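PDB 4MTS: lactoylglutathione lyase from Pseudomonas aeruginosa, which belongs to the glyoxalase/bleomycin resistance protein/dioxygenase superfamily and binds nickel and zinc ions in a two-chain assembly. Local coordinates for residues T21-M26 with R90-R95; A83-R88 with V121-K126; A87-R90 with R95-R98. One frame throughout, in Å; residues are numbered along the deposited sequence.

Contact 1. Residues T21-M26 with R90-R95; sequences TRALDM and RALGYR
Ala23, in the last turn of helix 13-23, packs against Leu92 and Tyr94, where helix 82-91 gives way to a loop. The tight part is small and apolar. Leu92 makes its closest approach through CD1, which lies 3.8 Å from Ala23 CA and equally 3.8 Å from Arg22 O. Ala23 CB approaches the Tyr94 ring obliquely, 3.8 Å from Tyr94 CD2 and 4.0 Å from Tyr94 CE2. Tyr94 CG stands beside its own backbone N (chi1 -62°), which swings the ring toward helix 13-23, where Phe19 meets it edge to face. Between the two side chains Gly93, with positive phi, forms a Schellman motif: Gly93 N bonds Arg90 O at 2.9 Å and Tyr94 N probably bonds Ala89 O at 2.8 Å. The chain turns there and presents Leu92 and Tyr94 to the same alanine. On the looser, solvent side, Arg22 covers the outer flank of Leu92 with its aliphatic chain, Arg22 CB 4.2 Å from Leu92 CD1, and Arg22 NE forms a salt bridge with Glu18, one turn earlier in the same helix. Between 21-26 and 90-95 the contact is thus apolar; polar ties between the helices come from Arg88, which reaches Arg22 O and Asp25.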
ATOM      1  N   THR A  21       2.686  -3.292  15.694  1.00 11.60           N
ATOM      2  CA  THR A  21       3.856  -3.165  16.560  1.00 11.80           C
ATOM      3  C   THR A  21       4.240  -4.470  17.225  1.00 16.17           C
ATOM      4  O   THR A  21       5.429  -4.720  17.347  1.00 18.18           O
ATOM      5  CB  THR A  21       3.687  -2.051  17.630  1.00 13.40           C
ATOM      6  OG1 THR A  21       2.596  -2.401  18.490  1.00 14.58           O
ATOM      7  CG2 THR A  21       3.478  -0.678  17.022  1.00 15.43           C
ATOM      8  N   ARG A  22       3.270  -5.251  17.722  1.00 16.17           N
ATOM      9  CA  ARG A  22       3.563  -6.501  18.452  1.00 16.31           C
ATOM     10  C   ARG A  22       3.872  -7.680  17.539  1.00 21.65           C
ATOM     11  O   ARG A  22       4.896  -8.339  17.724  1.00 22.28           O
ATOM     12  CB  ARG A  22       2.431  -6.892  19.398  1.00 15.94           C
ATOM     13  CG  ARG A  22       2.123  -5.943  20.541  1.00 28.38           C
ATOM     14  CD  ARG A  22       1.233  -6.670  21.548  1.00 43.70           C
ATOM     15  NE  ARG A  22      -0.057  -6.015  21.780  1.00 55.37           N
ATOM     16  CZ  ARG A  22      -1.024  -6.503  22.564  1.00 76.74           C
ATOM     17  NH1 ARG A  22      -0.860  -7.664  23.189  1.00 70.36           N
ATOM     18  NH2 ARG A  22      -2.165  -5.843  22.711  1.00 56.11           N
ATOM     19  N   ALA A  23       2.946  -8.009  16.616  1.00 18.61           N
ATOM     20  CA  ALA A  23       3.158  -9.128  15.702  1.00 17.93           C
ATOM     21  C   ALA A  23       4.232  -8.820  14.659  1.00 21.18           C
ATOM     22  O   ALA A  23       5.024  -9.709  14.310  1.00 21.36           O
ATOM     23  CB  ALA A  23       1.841  -9.516  15.028  1.00 18.89           C
ATOM     24  N   LEU A  24       4.284  -7.576  14.163  1.00 15.07           N
ATOM     25  CA  LEU A  24       5.236  -7.220  13.096  1.00 14.45           C
ATOM     26  C   LEU A  24       6.436  -6.363  13.468  1.00 18.07           C
ATOM     27  O   LEU A  24       7.224  -6.018  12.589  1.00 17.02           O
ATOM     28  CB  LEU A  24       4.499  -6.646  11.873  1.00 14.63           C
ATOM     29  CG  LEU A  24       3.523  -7.620  11.179  1.00 20.32           C
ATOM     30  CD1 LEU A  24       2.587  -6.870  10.203  1.00 20.66           C
ATOM     31  CD2 LEU A  24       4.297  -8.751  10.432  1.00 20.89           C
ATOM     32  N   ASP A  25       6.605  -6.005  14.752  1.00 14.60           N
ATOM     33  CA  ASP A  25       7.781  -5.237  15.150  1.00 13.88           C
ATOM     34  C   ASP A  25       7.959  -3.903  14.438  1.00 14.75           C
ATOM     35  O   ASP A  25       9.060  -3.384  14.365  1.00 13.01           O
ATOM     36  CB  ASP A  25       9.077  -6.077  15.156  1.00 18.19           C
ATOM     37  CG  ASP A  25       8.999  -7.243  16.128  1.00 33.63           C
ATOM     38  OD1 ASP A  25       8.558  -7.030  17.286  1.00 36.69           O
ATOM     39  OD2 ASP A  25       9.310  -8.366  15.721  1.00 34.31           O
ATOM     40  N   MET A  26       6.860  -3.312  13.940  1.00 11.57           N
ATOM     41  CA  MET A  26       6.976  -1.970  13.392  1.00  9.16           C
ATOM     42  C   MET A  26       6.993  -1.021  14.596  1.00 14.43           C
ATOM     43  O   MET A  26       6.639  -1.423  15.708  1.00 16.91           O
ATOM     44  CB  MET A  26       5.729  -1.612  12.564  1.00  9.95           C
ATOM     45  CG  MET A  26       5.756  -2.266  11.200  1.00 12.85           C
ATOM     46  SD  MET A  26       4.366  -1.677  10.233  1.00 13.98           S
ATOM     47  CE  MET A  26       4.464  -2.854   8.820  1.00 12.17           C
ATOM     48  N   ARG A  90       0.647 -16.216  15.525  1.00 22.05           N
ATOM     49  CA  ARG A  90      -0.259 -17.229  16.068  1.00 22.54           C
ATOM     50  C   ARG A  90      -0.323 -17.191  17.610  1.00 25.96           C
ATOM     51  O   ARG A  90      -1.424 -17.184  18.176  1.00 25.38           O
ATOM     52  CB  ARG A  90       0.154 -18.632  15.578  1.00 25.90           C
ATOM     53  CG  ARG A  90      -0.876 -19.269  14.664  1.00 31.89           C
ATOM     54  CD  ARG A  90      -0.502 -20.703  14.309  1.00 32.55           C
ATOM     55  NE  ARG A  90      -0.704 -20.965  12.888  1.00 33.76           N
ATOM     56  CZ  ARG A  90       0.276 -20.968  11.997  1.00 38.46           C
ATOM     57  NH1 ARG A  90       1.531 -20.775  12.380  1.00 34.36           N
ATOM     58  NH2 ARG A  90       0.014 -21.183  10.718  1.00 32.34           N
ATOM     59  N   ALA A  91       0.857 -17.096  18.259  1.00 23.87           N
ATOM     60  CA  ALA A  91       1.025 -17.083  19.712  1.00 24.75           C
ATOM     61  C   ALA A  91       0.366 -15.841  20.304  1.00 29.07           C
ATOM     62  O   ALA A  91      -0.209 -15.899  21.380  1.00 27.31           O
ATOM     63  CB  ALA A  91       2.510 -17.148  20.063  1.00 25.28           C
ATOM     64  N   LEU A  92       0.373 -14.744  19.549  1.00 26.61           N
ATOM     65  CA  LEU A  92      -0.271 -13.494  19.937  1.00 26.87           C
ATOM     66  C   LEU A  92      -1.771 -13.505  19.627  1.00 29.45           C
ATOM     67  O   LEU A  92      -2.476 -12.557  19.960  1.00 29.80           O
ATOM     68  CB  LEU A  92       0.427 -12.301  19.261  1.00 26.96           C
ATOM     69  CG  LEU A  92       1.747 -11.882  19.857  1.00 31.96           C
ATOM     70  CD1 LEU A  92       2.559 -11.100  18.856  1.00 32.32           C
ATOM     71  CD2 LEU A  92       1.534 -11.077  21.140  1.00 33.20           C
ATOM     72  N   GLY A  93      -2.257 -14.575  19.010  1.00 24.98           N
ATOM     73  CA  GLY A  93      -3.672 -14.697  18.683  1.00 23.88           C
ATOM     74  C   GLY A  93      -4.085 -14.066  17.368  1.00 25.50           C
ATOM     75  O   GLY A  93      -5.277 -13.852  17.134  1.00 27.06           O
ATOM     76  N   TYR A  94      -3.122 -13.765  16.487  1.00 19.20           N
ATOM     77  CA  TYR A  94      -3.479 -13.203  15.171  1.00 17.95           C
ATOM     78  C   TYR A  94      -3.607 -14.291  14.097  1.00 22.02           C
ATOM     79  O   TYR A  94      -3.130 -15.398  14.300  1.00 19.28           O
ATOM     80  CB  TYR A  94      -2.507 -12.098  14.763  1.00 17.96           C
ATOM     81  CG  TYR A  94      -2.527 -10.928  15.720  1.00 16.93           C
ATOM     82  CD1 TYR A  94      -3.648 -10.109  15.830  1.00 18.40           C
ATOM     83  CD2 TYR A  94      -1.423 -10.632  16.505  1.00 18.22           C
ATOM     84  CE1 TYR A  94      -3.670  -9.031  16.713  1.00 18.32           C
ATOM     85  CE2 TYR A  94      -1.412  -9.529  17.353  1.00 18.76           C
ATOM     86  CZ  TYR A  94      -2.544  -8.745  17.473  1.00 22.14           C
ATOM     87  OH  TYR A  94      -2.535  -7.694  18.357  1.00 18.99           O
ATOM     88  N   ARG A  95      -4.320 -13.989  12.993  1.00 19.55           N
ATOM     89  CA  ARG A  95      -4.602 -14.932  11.922  1.00 20.09           C
ATOM     90  C   ARG A  95      -3.464 -15.132  10.953  1.00 22.30           C
ATOM     91  O   ARG A  95      -2.995 -14.181  10.312  1.00 20.21           O
ATOM     92  CB  ARG A  95      -5.856 -14.513  11.124  1.00 22.53           C
ATOM     93  CG  ARG A  95      -7.153 -14.871  11.796  1.00 34.85           C
ATOM     94  CD  ARG A  95      -8.317 -14.334  11.000  1.00 48.21           C
ATOM     95  NE  ARG A  95      -9.284 -13.686  11.880  1.00 54.30           N
ATOM     96  CZ  ARG A  95     -10.319 -14.306  12.433  1.00 66.74           C
ATOM     97  NH1 ARG A  95     -10.546 -15.592  12.181  1.00 56.55           N
ATOM     98  NH2 ARG A  95     -11.140 -13.647  13.238  1.00 48.20           N
TER

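Contact 2. Residues A83-R88 with V121-K126. With NI (nickel (II) ion), chain E.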
ATOM      1  N   ALA A  83       8.488 -18.627   8.963  1.00 19.71           N
ATOM      2  CA  ALA A  83       7.875 -19.556   9.927  1.00 20.36           C
ATOM      3  C   ALA A  83       7.899 -18.960  11.344  1.00 22.52           C
ATOM      4  O   ALA A  83       6.932 -19.110  12.079  1.00 21.12           O
ATOM      5  CB  ALA A  83       8.594 -20.904   9.914  1.00 21.02           C
ATOM      6  N   VAL A  84       8.993 -18.277  11.692  1.00 20.42           N
ATOM      7  CA  VAL A  84       9.155 -17.627  13.007  1.00 20.85           C
ATOM      8  C   VAL A  84       8.144 -16.458  13.158  1.00 23.41           C
ATOM      9  O   VAL A  84       7.460 -16.363  14.179  1.00 22.00           O
ATOM     10  CB  VAL A  84      10.619 -17.204  13.252  1.00 25.32           C
ATOM     11  CG1 VAL A  84      10.730 -16.247  14.438  1.00 24.85           C
ATOM     12  CG2 VAL A  84      11.512 -18.432  13.466  1.00 25.26           C
ATOM     13  N   THR A  85       8.030 -15.604  12.136  1.00 19.26           N
ATOM     14  CA  THR A  85       7.048 -14.506  12.181  1.00 17.98           C
ATOM     15  C   THR A  85       5.607 -15.050  12.297  1.00 20.78           C
ATOM     16  O   THR A  85       4.826 -14.508  13.077  1.00 18.12           O
ATOM     17  CB  THR A  85       7.291 -13.518  11.048  1.00 18.18           C
ATOM     18  OG1 THR A  85       8.664 -13.174  11.090  1.00 19.73           O
ATOM     19  CG2 THR A  85       6.462 -12.225  11.187  1.00 19.28           C
ATOM     20  N   CYS A  86       5.266 -16.152  11.566  1.00 18.77           N
ATOM     21  CA  CYS A  86       3.944 -16.778  11.650  1.00 18.18           C
ATOM     22  C   CYS A  86       3.647 -17.271  13.048  1.00 22.85           C
ATOM     23  O   CYS A  86       2.537 -17.089  13.539  1.00 21.50           O
ATOM     24  CB  CYS A  86       3.825 -17.923  10.649  1.00 18.14           C
ATOM     25  SG  CYS A  86       3.665 -17.378   8.935  1.00 21.43           S
ATOM     26  N   ALA A  87       4.611 -17.993  13.639  1.00 22.34           N
ATOM     27  CA  ALA A  87       4.493 -18.590  14.969  1.00 22.00           C
ATOM     28  C   ALA A  87       4.282 -17.481  16.031  1.00 24.49           C
ATOM     29  O   ALA A  87       3.489 -17.676  16.953  1.00 23.43           O
ATOM     30  CB  ALA A  87       5.748 -19.405  15.275  1.00 22.85           C
ATOM     31  N   ARG A  88       4.940 -16.310  15.848  1.00 22.15           N
ATOM     32  CA  ARG A  88       4.802 -15.131  16.729  1.00 21.30           C
ATOM     33  C   ARG A  88       3.357 -14.599  16.614  1.00 24.85           C
ATOM     34  O   ARG A  88       2.686 -14.426  17.634  1.00 23.74           O
ATOM     35  CB  ARG A  88       5.844 -14.060  16.380  1.00 23.49           C
ATOM     36  CG  ARG A  88       5.849 -12.842  17.314  1.00 28.49           C
ATOM     37  CD  ARG A  88       6.834 -11.781  16.858  1.00 39.10           C
ATOM     38  NE  ARG A  88       6.677 -10.526  17.598  1.00 47.27           N
ATOM     39  CZ  ARG A  88       7.594 -10.002  18.409  1.00 73.19           C
ATOM     40  NH1 ARG A  88       8.759 -10.613  18.591  1.00 65.27           N
ATOM     41  NH2 ARG A  88       7.355  -8.858  19.038  1.00 62.95           N
ATOM     42  N   VAL A 121      -1.412  -9.279   4.869  1.00  9.51           N
ATOM     43  CA  VAL A 121       0.003  -8.948   4.978  1.00  8.63           C
ATOM     44  C   VAL A 121       0.783 -10.122   4.422  1.00 13.69           C
ATOM     45  O   VAL A 121       0.658 -11.251   4.903  1.00 11.99           O
ATOM     46  CB  VAL A 121       0.432  -8.587   6.434  1.00 13.65           C
ATOM     47  CG1 VAL A 121       1.927  -8.323   6.499  1.00 14.97           C
ATOM     48  CG2 VAL A 121      -0.357  -7.389   6.961  1.00 13.73           C
ATOM     49  N   GLU A 122       1.558  -9.857   3.382  1.00 10.38           N
ATOM     50  CA  GLU A 122       2.381 -10.878   2.741  1.00 11.22           C
ATOM     51  C   GLU A 122       3.767 -10.837   3.353  1.00 15.72           C
ATOM     52  O   GLU A 122       4.436  -9.791   3.356  1.00 15.50           O
ATOM     53  CB  GLU A 122       2.442 -10.574   1.232  1.00 12.45           C
ATOM     54  CG  GLU A 122       3.258 -11.573   0.404  1.00 16.45           C
ATOM     55  CD  GLU A 122       3.126 -11.309  -1.080  1.00 22.67           C
ATOM     56  OE1 GLU A 122       3.500 -10.201  -1.515  1.00 12.15           O
ATOM     57  OE2 GLU A 122       2.543 -12.161  -1.791  1.00 26.59           O
ATOM     58  N   LEU A 123       4.214 -11.975   3.859  1.00 10.65           N
ATOM     59  CA  LEU A 123       5.582 -12.077   4.397  1.00 11.04           C
ATOM     60  C   LEU A 123       6.465 -12.766   3.371  1.00 15.45           C
ATOM     61  O   LEU A 123       6.106 -13.831   2.881  1.00 16.14           O
ATOM     62  CB  LEU A 123       5.591 -12.874   5.714  1.00 10.95           C
ATOM     63  CG  LEU A 123       4.625 -12.445   6.799  1.00 15.74           C
ATOM     64  CD1 LEU A 123       4.780 -13.348   8.044  1.00 17.57           C
ATOM     65  CD2 LEU A 123       4.792 -10.958   7.158  1.00 16.82           C
ATOM     66  N   ILE A 124       7.594 -12.159   3.031  1.00 13.16           N
ATOM     67  CA  ILE A 124       8.521 -12.726   2.042  1.00 12.38           C
ATOM     68  C   ILE A 124       9.865 -12.893   2.706  1.00 17.84           C
ATOM     69  O   ILE A 124      10.466 -11.917   3.150  1.00 17.45           O
ATOM     70  CB  ILE A 124       8.595 -11.890   0.738  1.00 15.29           C
ATOM     71  CG1 ILE A 124       7.179 -11.684   0.156  1.00 14.96           C
ATOM     72  CG2 ILE A 124       9.545 -12.601  -0.290  1.00 16.27           C
ATOM     73  CD1 ILE A 124       7.093 -10.826  -1.178  1.00 18.90           C
ATOM     74  N   GLN A 125      10.318 -14.137   2.838  1.00 16.39           N
ATOM     75  CA  GLN A 125      11.593 -14.417   3.499  1.00 17.53           C
ATOM     76  C   GLN A 125      12.790 -13.866   2.735  1.00 23.53           C
ATOM     77  O   GLN A 125      12.922 -14.120   1.539  1.00 24.55           O
ATOM     78  CB  GLN A 125      11.743 -15.932   3.724  1.00 18.80           C
ATOM     79  CG  GLN A 125      12.951 -16.291   4.595  1.00 24.84           C
ATOM     80  CD  GLN A 125      12.709 -17.650   5.169  1.00 31.47           C
ATOM     81  OE1 GLN A 125      11.669 -17.905   5.783  1.00 21.88           O
ATOM     82  NE2 GLN A 125      13.623 -18.565   4.911  1.00 26.29           N
ATOM     83  N   LYS A 126      13.678 -13.142   3.437  1.00 23.67           N
ATOM     84  CA  LYS A 126      14.896 -12.525   2.893  1.00 25.59           C
ATOM     85  C   LYS A 126      15.762 -13.533   2.156  1.00 35.40           C
ATOM     86  O   LYS A 126      15.925 -14.670   2.617  1.00 34.87           O
ATOM     87  CB  LYS A 126      15.691 -11.821   4.003  1.00 28.62           C
ATOM     88  CG  LYS A 126      16.571 -10.680   3.491  1.00 48.86           C
ATOM     89  CD  LYS A 126      17.230  -9.918   4.631  1.00 61.01           C
ATOM     90  CE  LYS A 126      18.446  -9.155   4.164  1.00 74.18           C
ATOM     91  NZ  LYS A 126      19.080  -8.390   5.272  1.00 85.94           N
TER
HETATM   92 NI    NI E 203       2.962  -9.125  -3.259  1.00 12.46          NI
HETATM   93  O   HOH W   1      10.455 -19.921   6.992  1.00 25.66           O
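Helix 82-91 packs on the sheet of this glyoxalase-superfamily fold, and here it covers strand 120-125, whose other side carries a ligand of the nickel ion. Leu123 carries the apolar contact with the helix. Its CG lies beside its backbone N (chi1 -52°), and the extended branch brings CD1 to 3.7 Å from Thr85 CG2 and 3.9 Å from Thr85 CB. The threonine offers its methyl because CG2 is anti to the backbone N, while OG1 bonds Asp81 O, just before the helix starts; the methyl faces the sheet and the hydroxyl is held by the backbone. Cys86 SG lies 4.3 Å from the same Leu123 CD1. Alternation along the strand points the neighbouring Glu122 away from the helix, its extended chain placing OE1 2.1 Å from the nickel ion. His74 of the same chain and His5 and Glu56 of the second subunit also bind this metal, which therefore lies between the two subunits. Nearer the start of the helix Gln125 OE1 accepts from Ala82 N, and a water joins the segments, accepting from Ala83 N at 3.1 Å and donating to Gln125 OE1 at 2.6 Å.

Contact 3. Residues A87-R90 with R95-R98; sequences ARAR and RVTR
The tight connection from helix 82-91 into strand 95-99 folds the strand back beside the last turns of the helix, and Val96 fills the angle between them. Both of its methyls are used: CG2 on Ala89 and the length of Arg90, CG1 on the end of Arg90. Val96 CG2 lies beside the backbone N of its own residue and points at the helix, 4.2 Å from Ala89 CB and 4.0 Å from Arg90 CG. Val96 CG1, anti to that N (chi1 177°), comes to 3.5 Å from Arg90 NH2. Val96 CB packs on one face of the Arg90 guanidinium, 3.6 Å from its plane and offset toward the rim, while the two side chains cross at about a right angle. A bend at chi3 (-136°) turns the end of the arginine to reach this position, although its CB leaves the helix neither toward nor away from the strand. Polar groups also hold the planar end. Arg90 NH2 donates to a water at 2.8 Å, and the water in turn donates to Val96 O at 2.7 Å, tying the arginine to the strand backbone; the same NH2 forms a salt bridge with Glu99. The valine thus packs against an arginine whose charge is answered by a carboxylate farther along the same strand. Just beyond, Thr97 and Arg98 both face Phe112 in a classic beta bulge, and the chain turns a corner there. Val96 also touches Leu113, so its side chain bridges helix 82-91 on one hand and strand 109-114 on the other, while Arg95, Thr97 and Arg98 bond strand 95-99 to strand 109-114 through their backbones.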
ATOM      1  N   ALA A  87       4.611 -17.993  13.639  1.00 22.34           N
ATOM      2  CA  ALA A  87       4.493 -18.590  14.969  1.00 22.00           C
ATOM      3  C   ALA A  87       4.282 -17.481  16.031  1.00 24.49           C
ATOM      4  O   ALA A  87       3.489 -17.676  16.953  1.00 23.43           O
ATOM      5  CB  ALA A  87       5.748 -19.405  15.275  1.00 22.85           C
ATOM      6  N   ARG A  88       4.940 -16.310  15.848  1.00 22.15           N
ATOM      7  CA  ARG A  88       4.802 -15.131  16.729  1.00 21.30           C
ATOM      8  C   ARG A  88       3.357 -14.599  16.614  1.00 24.85           C
ATOM      9  O   ARG A  88       2.686 -14.426  17.634  1.00 23.74           O
ATOM     10  CB  ARG A  88       5.844 -14.060  16.380  1.00 23.49           C
ATOM     11  CG  ARG A  88       5.849 -12.842  17.314  1.00 28.49           C
ATOM     12  CD  ARG A  88       6.834 -11.781  16.858  1.00 39.10           C
ATOM     13  NE  ARG A  88       6.677 -10.526  17.598  1.00 47.27           N
ATOM     14  CZ  ARG A  88       7.594 -10.002  18.409  1.00 73.19           C
ATOM     15  NH1 ARG A  88       8.759 -10.613  18.591  1.00 65.27           N
ATOM     16  NH2 ARG A  88       7.355  -8.858  19.038  1.00 62.95           N
ATOM     17  N   ALA A  89       2.861 -14.391  15.372  1.00 21.54           N
ATOM     18  CA  ALA A  89       1.477 -13.945  15.138  1.00 20.57           C
ATOM     19  C   ALA A  89       0.487 -14.900  15.777  1.00 23.36           C
ATOM     20  O   ALA A  89      -0.411 -14.460  16.488  1.00 19.83           O
ATOM     21  CB  ALA A  89       1.194 -13.851  13.639  1.00 21.29           C
ATOM     22  N   ARG A  90       0.647 -16.216  15.525  1.00 22.05           N
ATOM     23  CA  ARG A  90      -0.259 -17.229  16.068  1.00 22.54           C
ATOM     24  C   ARG A  90      -0.323 -17.191  17.610  1.00 25.96           C
ATOM     25  O   ARG A  90      -1.424 -17.184  18.176  1.00 25.38           O
ATOM     26  CB  ARG A  90       0.154 -18.632  15.578  1.00 25.90           C
ATOM     27  CG  ARG A  90      -0.876 -19.269  14.664  1.00 31.89           C
ATOM     28  CD  ARG A  90      -0.502 -20.703  14.309  1.00 32.55           C
ATOM     29  NE  ARG A  90      -0.704 -20.965  12.888  1.00 33.76           N
ATOM     30  CZ  ARG A  90       0.276 -20.968  11.997  1.00 38.46           C
ATOM     31  NH1 ARG A  90       1.531 -20.775  12.380  1.00 34.36           N
ATOM     32  NH2 ARG A  90       0.014 -21.183  10.718  1.00 32.34           N
ATOM     33  N   ARG A  95      -4.320 -13.989  12.993  1.00 19.55           N
ATOM     34  CA  ARG A  95      -4.602 -14.932  11.922  1.00 20.09           C
ATOM     35  C   ARG A  95      -3.464 -15.132  10.953  1.00 22.30           C
ATOM     36  O   ARG A  95      -2.995 -14.181  10.312  1.00 20.21           O
ATOM     37  CB  ARG A  95      -5.856 -14.513  11.124  1.00 22.53           C
ATOM     38  CG  ARG A  95      -7.153 -14.871  11.796  1.00 34.85           C
ATOM     39  CD  ARG A  95      -8.317 -14.334  11.000  1.00 48.21           C
ATOM     40  NE  ARG A  95      -9.284 -13.686  11.880  1.00 54.30           N
ATOM     41  CZ  ARG A  95     -10.319 -14.306  12.433  1.00 66.74           C
ATOM     42  NH1 ARG A  95     -10.546 -15.592  12.181  1.00 56.55           N
ATOM     43  NH2 ARG A  95     -11.140 -13.647  13.238  1.00 48.20           N
ATOM     44  N   VAL A  96      -3.058 -16.394  10.798  1.00 18.74           N
ATOM     45  CA  VAL A  96      -2.099 -16.755   9.769  1.00 17.50           C
ATOM     46  C   VAL A  96      -3.049 -17.440   8.754  1.00 22.20           C
ATOM     47  O   VAL A  96      -3.686 -18.441   9.106  1.00 20.88           O
ATOM     48  CB  VAL A  96      -0.961 -17.704  10.243  1.00 19.64           C
ATOM     49  CG1 VAL A  96      -0.056 -18.073   9.071  1.00 18.99           C
ATOM     50  CG2 VAL A  96      -0.139 -17.093  11.387  1.00 19.18           C
ATOM     51  N   THR A  97      -3.186 -16.873   7.542  1.00 17.34           N
ATOM     52  CA  THR A  97      -4.082 -17.403   6.503  1.00 17.24           C
ATOM     53  C   THR A  97      -3.388 -18.382   5.578  1.00 20.45           C
ATOM     54  O   THR A  97      -4.074 -19.179   4.944  1.00 21.31           O
ATOM     55  CB  THR A  97      -4.804 -16.302   5.744  1.00 20.42           C
ATOM     56  OG1 THR A  97      -3.830 -15.432   5.187  1.00 17.71           O
ATOM     57  CG2 THR A  97      -5.777 -15.534   6.633  1.00 20.69           C
ATOM     58  N   ARG A  98      -2.041 -18.315   5.501  1.00 16.44           N
ATOM     59  CA  ARG A  98      -1.180 -19.208   4.732  1.00 15.72           C
ATOM     60  C   ARG A  98       0.152 -19.270   5.441  1.00 20.07           C
ATOM     61  O   ARG A  98       0.871 -18.260   5.503  1.00 17.45           O
ATOM     62  CB  ARG A  98      -1.030 -18.746   3.255  1.00 17.79           C
ATOM     63  CG  ARG A  98      -0.170 -19.683   2.423  1.00 21.11           C
ATOM     64  CD  ARG A  98       0.279 -19.075   1.112  1.00 39.03           C
ATOM     65  NE  ARG A  98       0.884 -20.074   0.221  1.00 54.12           N
ATOM     66  CZ  ARG A  98       2.157 -20.466   0.262  1.00 71.46           C
ATOM     67  NH1 ARG A  98       2.987 -19.968   1.173  1.00 58.97           N
ATOM     68  NH2 ARG A  98       2.607 -21.366  -0.601  1.00 61.06           N
TER
HETATM   69  O   HOH W   2      -2.532 -20.879   9.551  1.00 32.89           O

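All three contacts use helix 82-91: contact 2 takes its earlier turns, contact 3 its later ones, and contact 1 the loop into which it runs. The centre of contact 2 lies about 10 Å from that of contact 1 and about 8 Å from that of contact 3; contacts 1 and 3, also about 8 Å apart, both lie on the connection between helix 82-91 and strand 95-99. Arg88 ties the helix to 21-26, its NH2 in a salt bridge 2.8 Å from Asp25 OD1 and its NE 2.8 Å from Arg22 O, probably hydrogen-bonded. Contacts 2 and 3 meet where Cys86 O lies 3.4 Å from Val96 CG2. Of the three, contact 2 contains the nickel ligand Glu122.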